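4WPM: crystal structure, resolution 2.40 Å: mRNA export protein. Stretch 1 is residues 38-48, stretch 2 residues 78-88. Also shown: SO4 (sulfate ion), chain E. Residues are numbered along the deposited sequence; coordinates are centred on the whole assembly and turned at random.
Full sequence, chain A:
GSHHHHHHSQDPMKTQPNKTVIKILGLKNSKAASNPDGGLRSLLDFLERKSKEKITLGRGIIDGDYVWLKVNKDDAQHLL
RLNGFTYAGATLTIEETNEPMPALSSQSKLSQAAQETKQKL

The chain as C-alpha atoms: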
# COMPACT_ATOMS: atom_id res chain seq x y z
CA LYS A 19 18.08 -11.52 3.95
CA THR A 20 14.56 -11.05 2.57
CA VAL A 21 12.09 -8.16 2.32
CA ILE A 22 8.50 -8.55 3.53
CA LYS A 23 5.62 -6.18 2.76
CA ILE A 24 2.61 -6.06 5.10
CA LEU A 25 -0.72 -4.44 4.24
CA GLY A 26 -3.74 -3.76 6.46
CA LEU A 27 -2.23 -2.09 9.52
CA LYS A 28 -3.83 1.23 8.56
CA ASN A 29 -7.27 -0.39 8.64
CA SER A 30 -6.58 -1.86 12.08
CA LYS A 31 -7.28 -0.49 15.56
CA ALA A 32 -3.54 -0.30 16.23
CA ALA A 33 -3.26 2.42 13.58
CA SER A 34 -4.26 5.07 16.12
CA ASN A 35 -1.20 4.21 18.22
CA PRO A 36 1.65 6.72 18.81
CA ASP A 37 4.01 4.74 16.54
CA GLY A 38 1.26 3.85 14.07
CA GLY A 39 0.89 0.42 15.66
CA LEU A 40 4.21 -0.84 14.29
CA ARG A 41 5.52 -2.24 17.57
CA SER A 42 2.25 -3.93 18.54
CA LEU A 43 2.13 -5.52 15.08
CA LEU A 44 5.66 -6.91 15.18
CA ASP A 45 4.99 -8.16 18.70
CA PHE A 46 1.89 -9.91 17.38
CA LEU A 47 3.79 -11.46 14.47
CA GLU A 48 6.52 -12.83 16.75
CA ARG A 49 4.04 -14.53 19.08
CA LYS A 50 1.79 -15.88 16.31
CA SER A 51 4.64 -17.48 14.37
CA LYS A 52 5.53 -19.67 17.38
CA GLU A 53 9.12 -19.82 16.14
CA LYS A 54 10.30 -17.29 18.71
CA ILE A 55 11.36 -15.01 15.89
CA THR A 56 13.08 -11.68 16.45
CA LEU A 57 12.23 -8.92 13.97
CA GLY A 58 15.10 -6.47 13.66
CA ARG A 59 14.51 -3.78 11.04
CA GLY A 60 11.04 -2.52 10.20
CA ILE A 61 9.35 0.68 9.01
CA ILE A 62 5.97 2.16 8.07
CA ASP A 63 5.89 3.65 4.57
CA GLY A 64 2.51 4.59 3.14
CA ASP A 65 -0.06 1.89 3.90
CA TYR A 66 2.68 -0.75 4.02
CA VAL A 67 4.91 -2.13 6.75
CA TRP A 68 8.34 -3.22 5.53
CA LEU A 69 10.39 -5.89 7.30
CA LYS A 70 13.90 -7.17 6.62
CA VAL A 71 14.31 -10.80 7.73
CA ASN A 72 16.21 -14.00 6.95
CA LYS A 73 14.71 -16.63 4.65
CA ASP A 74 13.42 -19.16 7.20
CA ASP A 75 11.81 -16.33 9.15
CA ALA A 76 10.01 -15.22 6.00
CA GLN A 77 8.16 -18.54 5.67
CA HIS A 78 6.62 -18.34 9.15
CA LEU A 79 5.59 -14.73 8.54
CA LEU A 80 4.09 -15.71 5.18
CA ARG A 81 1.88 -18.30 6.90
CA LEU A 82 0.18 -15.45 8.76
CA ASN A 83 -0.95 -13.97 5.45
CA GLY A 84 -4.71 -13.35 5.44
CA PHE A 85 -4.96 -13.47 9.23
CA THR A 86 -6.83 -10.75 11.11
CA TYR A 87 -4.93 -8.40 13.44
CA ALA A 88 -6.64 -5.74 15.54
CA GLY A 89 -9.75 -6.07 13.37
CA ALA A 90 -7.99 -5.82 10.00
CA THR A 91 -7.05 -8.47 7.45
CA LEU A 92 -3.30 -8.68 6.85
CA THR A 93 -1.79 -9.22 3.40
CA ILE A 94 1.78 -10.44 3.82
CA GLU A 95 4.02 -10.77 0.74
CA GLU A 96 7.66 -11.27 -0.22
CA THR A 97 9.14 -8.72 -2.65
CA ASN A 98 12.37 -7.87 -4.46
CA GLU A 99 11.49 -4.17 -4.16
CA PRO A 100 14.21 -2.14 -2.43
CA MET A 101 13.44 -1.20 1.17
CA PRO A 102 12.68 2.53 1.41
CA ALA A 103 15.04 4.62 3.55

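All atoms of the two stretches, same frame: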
# COMPACT_ATOMS: atom_id res chain seq x y z
N GLY A 38 2.02 4.36 15.20
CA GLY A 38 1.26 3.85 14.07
C GLY A 38 0.90 2.38 14.22
O GLY A 38 0.35 1.77 13.29
N GLY A 39 1.20 1.81 15.38
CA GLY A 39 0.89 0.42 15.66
C GLY A 39 1.95 -0.55 15.17
O GLY A 39 1.72 -1.76 15.12
N LEU A 40 3.12 -0.02 14.80
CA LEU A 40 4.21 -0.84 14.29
C LEU A 40 4.65 -1.87 15.33
O LEU A 40 4.68 -3.06 15.05
CB LEU A 40 5.40 0.03 13.88
CG LEU A 40 6.66 -0.72 13.44
CD1 LEU A 40 6.36 -1.66 12.27
CD2 LEU A 40 7.75 0.26 13.06
N ARG A 41 4.97 -1.39 16.52
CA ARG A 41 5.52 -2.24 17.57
C ARG A 41 4.55 -3.33 17.99
O ARG A 41 4.94 -4.49 18.16
CB ARG A 41 5.89 -1.38 18.79
CG ARG A 41 6.63 -2.13 19.89
CD ARG A 41 5.96 -1.92 21.24
NE ARG A 41 4.71 -2.67 21.35
CZ ARG A 41 3.83 -2.53 22.34
NH1 ARG A 41 4.06 -1.66 23.32
NH2 ARG A 41 2.73 -3.26 22.36
N SER A 42 3.28 -2.97 18.15
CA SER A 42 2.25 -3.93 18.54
C SER A 42 2.08 -5.00 17.46
O SER A 42 1.81 -6.16 17.76
CB SER A 42 0.92 -3.22 18.80
OG SER A 42 0.40 -2.65 17.62
N LEU A 43 2.23 -4.59 16.20
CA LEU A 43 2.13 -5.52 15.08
C LEU A 43 3.27 -6.53 15.08
O LEU A 43 3.04 -7.73 14.98
CB LEU A 43 2.11 -4.75 13.75
CG LEU A 43 2.24 -5.59 12.47
CD1 LEU A 43 1.04 -6.51 12.30
CD2 LEU A 43 2.40 -4.69 11.26
N LEU A 44 4.50 -6.03 15.19
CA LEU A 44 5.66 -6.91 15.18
C LEU A 44 5.63 -7.85 16.38
O LEU A 44 6.02 -9.01 16.28
CB LEU A 44 6.96 -6.10 15.18
CG LEU A 44 7.12 -5.07 14.05
CD1 LEU A 44 8.57 -4.62 13.94
CD2 LEU A 44 6.61 -5.59 12.72
N ASP A 45 5.15 -7.34 17.51
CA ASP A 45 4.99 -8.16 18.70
C ASP A 45 3.99 -9.28 18.43
O ASP A 45 4.20 -10.42 18.83
CB ASP A 45 4.53 -7.31 19.89
CG ASP A 45 4.39 -8.12 21.16
OD1 ASP A 45 5.40 -8.32 21.86
OD2 ASP A 45 3.25 -8.54 21.47
N PHE A 46 2.91 -8.94 17.74
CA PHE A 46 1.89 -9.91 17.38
C PHE A 46 2.43 -10.98 16.43
O PHE A 46 2.13 -12.16 16.58
CB PHE A 46 0.68 -9.21 16.75
CG PHE A 46 -0.22 -10.13 15.98
CD1 PHE A 46 -1.11 -10.96 16.63
CD2 PHE A 46 -0.18 -10.16 14.59
CE1 PHE A 46 -1.94 -11.81 15.92
CE2 PHE A 46 -1.00 -11.00 13.88
CZ PHE A 46 -1.89 -11.83 14.54
N LEU A 47 3.22 -10.55 15.45
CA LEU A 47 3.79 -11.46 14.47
C LEU A 47 4.75 -12.46 15.11
O LEU A 47 4.77 -13.64 14.76
CB LEU A 47 4.52 -10.68 13.37
CG LEU A 47 3.65 -9.82 12.45
CD1 LEU A 47 4.53 -8.96 11.55
CD2 LEU A 47 2.72 -10.68 11.62
N GLU A 48 5.56 -11.98 16.05
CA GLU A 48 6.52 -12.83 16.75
C GLU A 48 5.83 -13.93 17.54
O GLU A 48 6.25 -15.09 17.51
CB GLU A 48 7.40 -11.98 17.68
CG GLU A 48 8.37 -11.07 16.95
CD GLU A 48 9.12 -10.14 17.88
OE1 GLU A 48 8.61 -9.86 18.99
OE2 GLU A 48 10.23 -9.69 17.51
N HIS A 78 7.55 -18.38 8.02
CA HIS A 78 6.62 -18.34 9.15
C HIS A 78 5.75 -17.09 9.11
O HIS A 78 4.57 -17.13 9.46
CB HIS A 78 7.38 -18.43 10.47
CG HIS A 78 8.18 -19.70 10.62
ND1 HIS A 78 9.55 -19.71 10.71
CD2 HIS A 78 7.78 -20.99 10.68
CE1 HIS A 78 9.97 -20.96 10.82
NE2 HIS A 78 8.92 -21.75 10.81
N LEU A 79 6.34 -15.97 8.69
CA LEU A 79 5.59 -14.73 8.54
C LEU A 79 4.56 -14.87 7.42
O LEU A 79 3.44 -14.38 7.53
CB LEU A 79 6.53 -13.56 8.25
CG LEU A 79 7.36 -13.03 9.42
CD1 LEU A 79 8.42 -12.06 8.92
CD2 LEU A 79 6.48 -12.36 10.46
N LEU A 80 4.96 -15.53 6.33
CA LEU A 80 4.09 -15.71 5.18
C LEU A 80 2.87 -16.58 5.51
O LEU A 80 1.82 -16.44 4.88
CB LEU A 80 4.87 -16.31 4.01
CG LEU A 80 5.79 -15.35 3.25
CD1 LEU A 80 6.67 -16.10 2.26
CD2 LEU A 80 4.99 -14.27 2.53
N ARG A 81 3.01 -17.48 6.48
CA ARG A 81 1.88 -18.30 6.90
C ARG A 81 0.77 -17.45 7.50
O ARG A 81 -0.41 -17.80 7.42
CB ARG A 81 2.30 -19.37 7.92
CG ARG A 81 2.78 -20.66 7.29
CD ARG A 81 3.13 -21.71 8.33
NE ARG A 81 3.83 -22.85 7.74
CZ ARG A 81 4.08 -23.99 8.36
NH1 ARG A 81 3.68 -24.18 9.62
NH2 ARG A 81 4.72 -24.97 7.73
N LEU A 82 1.14 -16.32 8.10
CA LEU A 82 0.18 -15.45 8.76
C LEU A 82 -0.55 -14.56 7.76
O LEU A 82 -1.35 -13.71 8.16
CB LEU A 82 0.88 -14.60 9.83
CG LEU A 82 1.69 -15.38 10.86
CD1 LEU A 82 2.36 -14.43 11.84
CD2 LEU A 82 0.82 -16.39 11.60
N ASN A 83 -0.26 -14.73 6.48
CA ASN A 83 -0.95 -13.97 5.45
C ASN A 83 -2.45 -14.26 5.46
O ASN A 83 -2.85 -15.43 5.46
CB ASN A 83 -0.38 -14.28 4.06
CG ASN A 83 -1.12 -13.57 2.95
OD1 ASN A 83 -0.90 -12.39 2.69
ND2 ASN A 83 -2.03 -14.29 2.29
N GLY A 84 -3.26 -13.21 5.47
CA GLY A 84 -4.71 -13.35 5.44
C GLY A 84 -5.33 -13.40 6.82
O GLY A 84 -6.55 -13.34 6.96
N PHE A 85 -4.49 -13.49 7.85
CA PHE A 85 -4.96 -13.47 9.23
C PHE A 85 -5.44 -12.08 9.62
O PHE A 85 -5.04 -11.08 9.00
CB PHE A 85 -3.86 -13.93 10.19
CG PHE A 85 -3.77 -15.42 10.34
CD1 PHE A 85 -3.97 -16.26 9.25
CD2 PHE A 85 -3.47 -15.99 11.56
CE1 PHE A 85 -3.89 -17.63 9.39
CE2 PHE A 85 -3.39 -17.36 11.71
CZ PHE A 85 -3.59 -18.18 10.62
N THR A 86 -6.29 -12.01 10.63
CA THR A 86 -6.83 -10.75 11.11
C THR A 86 -6.06 -10.27 12.35
O THR A 86 -5.89 -11.02 13.31
CB THR A 86 -8.33 -10.87 11.46
OG1 THR A 86 -9.05 -11.35 10.32
CG2 THR A 86 -8.89 -9.52 11.90
N TYR A 87 -5.60 -9.03 12.30
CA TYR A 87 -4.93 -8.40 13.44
C TYR A 87 -5.59 -7.07 13.79
O TYR A 87 -5.69 -6.18 12.95
CB TYR A 87 -3.45 -8.18 13.15
CG TYR A 87 -2.78 -7.29 14.17
CD1 TYR A 87 -2.49 -7.75 15.45
CD2 TYR A 87 -2.45 -5.97 13.86
CE1 TYR A 87 -1.89 -6.93 16.38
CE2 TYR A 87 -1.84 -5.15 14.79
CZ TYR A 87 -1.57 -5.63 16.05
OH TYR A 87 -0.96 -4.81 16.98
N ALA A 88 -6.02 -6.96 15.04
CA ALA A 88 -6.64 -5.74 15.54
C ALA A 88 -7.83 -5.32 14.67
O ALA A 88 -8.08 -4.14 14.47
CB ALA A 88 -5.62 -4.62 15.63
S SO4 E . 3.85 -22.85 4.49
O1 SO4 E . 5.04 -23.69 4.50
O2 SO4 E . 3.12 -23.03 3.24
O3 SO4 E . 2.98 -23.22 5.60
O4 SO4 E . 4.25 -21.45 4.63

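How do the two backbones lie against each other? Stretch 1 is a helix from L40 through E48, continuing beyond the stretch, preceded by the loop residues G38 and G39, with G39 at the N-cap. Stretch 2 enters as the last part of another helix, passes through a type II turn from L82 to F85, closed by F85 N to L82 O at 3.2 Å, and leaves as a short strand at T86 and Y87. The first helix therefore meets two different elements: its L47 CA lies 7.0 Å from L79 CA on the helix, while its L43 CA lies 7.8 Å from Y87 CA on the strand. G84, within the turn, has phi 92° and psi -9°, a backbone shape in which a CB would be jammed against the preceding carbonyl oxygen.

What holds the aromatic part of the contact together? Y87, with the largest covered area of any residue here, points toward the helix and lays its ring along the side chains of L43 and F46. L43 CD1 sits over one face of the tyrosine ring, 4.3 Å from the centroid of the Y87 ring, so a methyl group meets the pi cloud. The F46 and Y87 rings are oblique, their planes at 34° and centroids 4.7 Å apart, and F46 CG comes within 3.3 Å of Y87 CD1. Y87 CB in turn lies over a face of the F46 ring, 4.2 Å from the centroid of that ring.

Where do the aliphatic side chains meet? Further along the helix, L47 packs against leucines of stretch 2. L47 CB is 3.9 Å from L79 CD2, and L47 CD2 is 3.8 Å from L82 CD1. These residues are buried, and with no polar groups at their ends they gain by excluding water and by close van der Waals packing. L82 points its CA-to-CB bond toward the helix, whereas that of L79 runs sideways and the end of its side chain comes nearer.

Does any polar bond cross between the stretches? One does: S42 OG and Y87 OH are hydrogen-bonded at 2.6 Å, joining the tip of the tyrosine to the first turn of the helix. S42 OG also lies 3.0 Å from G39 O, within hydrogen-bonding reach, so the geometry leaves the sharing of protons open. L43 N, although 3.3 Å from Y87 OH, is poorly angled for a bond to it; L43 N is instead hydrogen-bonded to G39 O at 3.1 Å, at the start of the helix.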